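Local coordinates for bacterioferritin (Rhodobacter capsulatus, PDB 1JGC), which stores iron, oxidising Fe(2+) with dioxygen at its ferroxidase centre and depositing it as a ferric mineral inside a haem-containing shell of 24 subunits, at the interface of chains A and B and the interface of chains A and C. Sequence-based numbering; all coordinates share one arbitrary frame. Chains: chain A/B/C, bacterioferritin.

Contact 1: the interface of chains A and B. Residues chain A 56, 59-60, 63, 69; chain B 26-27, 29-30.
B:Arg30 grips the carboxylate of A:Asp56 side-on in a salt bridge. B:Arg30 NE gives a nearly straight hydrogen bond of 2.8 Å to A:Asp56 OD1 (165° at H). Alongside it, B:Arg30 NH2 donates to A:Asp56 OD2 at 3.0 Å. Both oxygens are met on their syn side, and both lie in the guanidinium plane, from which the carboxylate is turned by 24°. A:Asp56 OD1 also accepts the indole N-H of B:Trp26, with NE1 2.9 Å away and the oxygen close to the ring plane. This donor comes from above the carboxylate plane, on the face opposite to B:Arg30 NE, and the indole stands almost perpendicular to the carboxylate. With CG anti to the backbone N (chi1 177°), the A:Asp56 carboxylate extends toward chain B between the two donors. Held from both faces, it is fixed in rotation; the paired donors would probably favour its anionic form.

Apolar packing flanks this polar cluster. The methyl CB of A:Ala60 sits over the centre of the B:Arg30 guanidinium, 3.9 Å from CZ, while CE2 of B:Phe29 approaches the opposite face near its rim. The arginine chain bends at chi2, and its methylenes lie against A:Ile59 CG2 and A:Leu63 CD1. Farther out, A:Pro69 CG faces B:Val27 CG1 at 4.3 Å.

Helix 38-64 of chain A here packs on helix 5-35 of chain B, joining two four-helix bundles in the two-fold dimer that binds one haem; B:Trp26 also belongs to the haem pocket.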
# COMPACT_ATOMS: atom_id res chain seq x y z
N ASP A 56 38.26 22.60 8.10
CA ASP A 56 37.19 23.55 7.86
C ASP A 56 36.75 24.22 9.17
O ASP A 56 36.61 25.44 9.25
CB ASP A 56 36.00 22.85 7.20
CG ASP A 56 34.83 23.77 6.99
OD1 ASP A 56 35.05 24.88 6.45
OD2 ASP A 56 33.70 23.40 7.36
N ILE A 59 39.36 26.77 10.24
CA ILE A 59 39.40 27.96 9.41
C ILE A 59 38.27 28.89 9.83
O ILE A 59 38.44 30.11 9.88
CB ILE A 59 39.24 27.60 7.92
CG1 ILE A 59 40.47 26.83 7.45
CG2 ILE A 59 39.03 28.86 7.09
CD1 ILE A 59 40.36 26.27 6.05
N ALA A 60 37.11 28.32 10.15
CA ALA A 60 35.96 29.12 10.56
C ALA A 60 36.23 29.83 11.88
O ALA A 60 35.87 30.99 12.06
CB ALA A 60 34.72 28.24 10.68
N LEU A 63 38.55 32.84 11.25
CA LEU A 63 37.88 34.00 10.68
C LEU A 63 37.04 34.71 11.73
O LEU A 63 37.01 35.93 11.78
CB LEU A 63 37.01 33.58 9.50
CG LEU A 63 37.75 33.18 8.22
CD1 LEU A 63 36.76 32.71 7.18
CD2 LEU A 63 38.54 34.37 7.71
N PRO A 69 43.23 32.87 7.85
CA PRO A 69 43.60 31.47 7.67
C PRO A 69 44.65 31.38 6.58
O PRO A 69 44.52 31.99 5.53
CB PRO A 69 42.29 30.81 7.29
CG PRO A 69 41.59 31.89 6.53
CD PRO A 69 41.86 33.11 7.38
N TRP B 26 38.14 27.08 -1.13
CA TRP B 26 37.65 26.83 0.21
C TRP B 26 37.76 28.04 1.11
O TRP B 26 36.87 28.31 1.90
CB TRP B 26 38.36 25.64 0.85
CG TRP B 26 37.55 25.06 1.96
CD1 TRP B 26 37.56 25.44 3.26
CD2 TRP B 26 36.50 24.09 1.83
NE1 TRP B 26 36.58 24.76 3.96
CE2 TRP B 26 35.92 23.93 3.10
CE3 TRP B 26 36.00 23.34 0.75
CZ2 TRP B 26 34.85 23.05 3.34
CZ3 TRP B 26 34.94 22.46 0.98
CH2 TRP B 26 34.38 22.33 2.27
N VAL B 27 38.86 28.78 0.99
CA VAL B 27 39.02 29.98 1.80
C VAL B 27 37.96 31.00 1.37
O VAL B 27 37.35 31.67 2.20
CB VAL B 27 40.43 30.61 1.63
CG1 VAL B 27 40.52 31.90 2.42
CG2 VAL B 27 41.49 29.65 2.12
N PHE B 29 35.08 30.36 0.14
CA PHE B 29 33.79 29.87 0.64
C PHE B 29 33.62 30.38 2.08
O PHE B 29 32.63 31.01 2.41
CB PHE B 29 33.77 28.34 0.59
CG PHE B 29 32.94 27.70 1.67
CD1 PHE B 29 31.58 27.97 1.77
CD2 PHE B 29 33.52 26.84 2.59
CE1 PHE B 29 30.81 27.40 2.78
CE2 PHE B 29 32.76 26.25 3.60
CZ PHE B 29 31.41 26.53 3.69
N ARG B 30 34.62 30.12 2.92
CA ARG B 30 34.58 30.56 4.30
C ARG B 30 34.45 32.07 4.45
O ARG B 30 33.65 32.57 5.24
CB ARG B 30 35.82 30.04 5.03
CG ARG B 30 35.62 28.65 5.60
CD ARG B 30 34.47 28.72 6.56
NE ARG B 30 33.92 27.43 6.90
CZ ARG B 30 32.72 27.27 7.45
NH1 ARG B 30 31.97 28.33 7.70
NH2 ARG B 30 32.27 26.06 7.74

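Contact 2: the interface of chains A and C. Residues chain A 1, 64, 66; chain C 128, 131-132, 135.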
# COMPACT_ATOMS: atom_id res chain seq x y z
N MET A 1 34.59 39.07 16.44
CA MET A 1 35.16 39.19 17.81
C MET A 1 36.67 39.09 17.69
O MET A 1 37.20 38.07 17.25
CB MET A 1 34.62 38.05 18.68
CG MET A 1 34.88 38.22 20.17
SD MET A 1 34.19 36.84 21.12
CE MET A 1 35.68 35.72 21.17
N PHE A 64 36.36 33.95 12.57
CA PHE A 64 35.54 34.54 13.61
C PHE A 64 36.39 35.39 14.55
O PHE A 64 35.96 36.46 14.97
CB PHE A 64 34.83 33.45 14.40
CG PHE A 64 34.10 33.97 15.60
CD1 PHE A 64 33.04 34.85 15.46
CD2 PHE A 64 34.48 33.59 16.88
CE1 PHE A 64 32.37 35.35 16.58
CE2 PHE A 64 33.82 34.08 18.00
CZ PHE A 64 32.77 34.96 17.85
N GLU A 66 38.71 36.97 13.77
CA GLU A 66 39.24 38.00 12.89
C GLU A 66 40.69 37.84 12.47
O GLU A 66 41.39 38.82 12.20
CB GLU A 66 39.01 39.38 13.51
CG GLU A 66 37.53 39.75 13.54
CD GLU A 66 37.23 40.97 14.39
OE1 GLU A 66 37.96 41.98 14.28
OE2 GLU A 66 36.24 40.92 15.15
N GLU C 128 28.84 32.96 21.86
CA GLU C 128 29.81 33.33 20.84
C GLU C 128 29.19 33.02 19.48
O GLU C 128 29.48 33.69 18.48
CB GLU C 128 31.14 32.58 21.05
CG GLU C 128 32.04 33.27 22.10
CD GLU C 128 33.50 32.83 22.07
OE1 GLU C 128 34.02 32.48 20.98
OE2 GLU C 128 34.15 32.85 23.13
N VAL C 131 27.03 35.95 18.68
CA VAL C 131 27.90 37.08 18.36
C VAL C 131 28.39 36.95 16.92
O VAL C 131 28.38 37.93 16.17
CB VAL C 131 29.14 37.15 19.30
CG1 VAL C 131 30.12 38.19 18.79
CG2 VAL C 131 28.70 37.48 20.71
N ASP C 132 28.83 35.75 16.56
CA ASP C 132 29.32 35.48 15.21
C ASP C 132 28.26 35.88 14.18
O ASP C 132 28.53 36.61 13.22
CB ASP C 132 29.65 34.00 15.06
CG ASP C 132 30.28 33.67 13.72
OD1 ASP C 132 30.68 34.61 13.00
OD2 ASP C 132 30.37 32.46 13.40
N GLU C 135 27.52 39.75 14.14
CA GLU C 135 28.61 40.49 13.50
C GLU C 135 28.52 40.33 11.99
O GLU C 135 28.75 41.29 11.25
CB GLU C 135 29.98 40.02 14.01
CG GLU C 135 30.21 40.29 15.49
CD GLU C 135 31.59 39.89 15.95
OE1 GLU C 135 32.09 38.84 15.48
OE2 GLU C 135 32.19 40.60 16.78
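This patch belongs to an interface without exact two-fold symmetry, in which the N-terminus and the end of helix 38-64 of one subunit pack against helix 114-144 of a neighbour; such contacts help to join subunits into the closed 24-subunit shell.

A:Phe64 supplies the aromatic part. One edge of its ring meets C:Asp132: A:Phe64 CE1 lies 3.4 Å from the backbone CA of C:Asp132, and CD1 lies beside CB and the carboxylate, whose plane is turned 56° from that of the ring. On the other edge, A:Phe64 CE2 faces OE1 of C:Glu128 at 3.4 Å, and CZ points to the backbone carbonyl of the same residue. With CG anti to the backbone N (chi1 173°), the ring reaches from the end of its helix to the neighbouring one, where CG1 of C:Val131 lies 4.2 Å from A:Phe64 CE1.

Polar contacts gather at the backbone N of A:Met1. A:Met1 N donates a hydrogen bond to the syn lone pair of C:Glu135 OE1 at 2.7 Å, and has a weak one to OE2. Within chain A, A:Met1 N donates to the anti lone pair of A:Glu66 OE2 at 2.8 Å. The terminal amine thus lies between carboxylates from two subunits; if charged, it would offset the repulsion between their like charges. The side chain of A:Met1 crosses that of C:Glu128 at about a right angle, and its bend at chi3 (92°) sets the methyl CE 3.7 Å from the carboxylate carbon CD.

By tying down the chain start against a neighbouring helix, the site probably helps to hold adjoining dimers together in the iron-storage shell.

The C-alpha centres of contact 1 and contact 2 lie about 14 Å apart. Helix 38-64 of chain A serves both: a stretch near its C-terminal end faces chain B, and its last residue, A:Phe64, reaches chain C. A:Leu63 and A:Phe64 are thus sequence neighbours turned toward different subunits. The loop that follows is shared as well, with A:Glu66 in contact 2 and A:Pro69 in contact 1. One helix end thereby connects the two-fold dimer with a further subunit, and repetition of both contacts in every copy helps to build the shell from dimers.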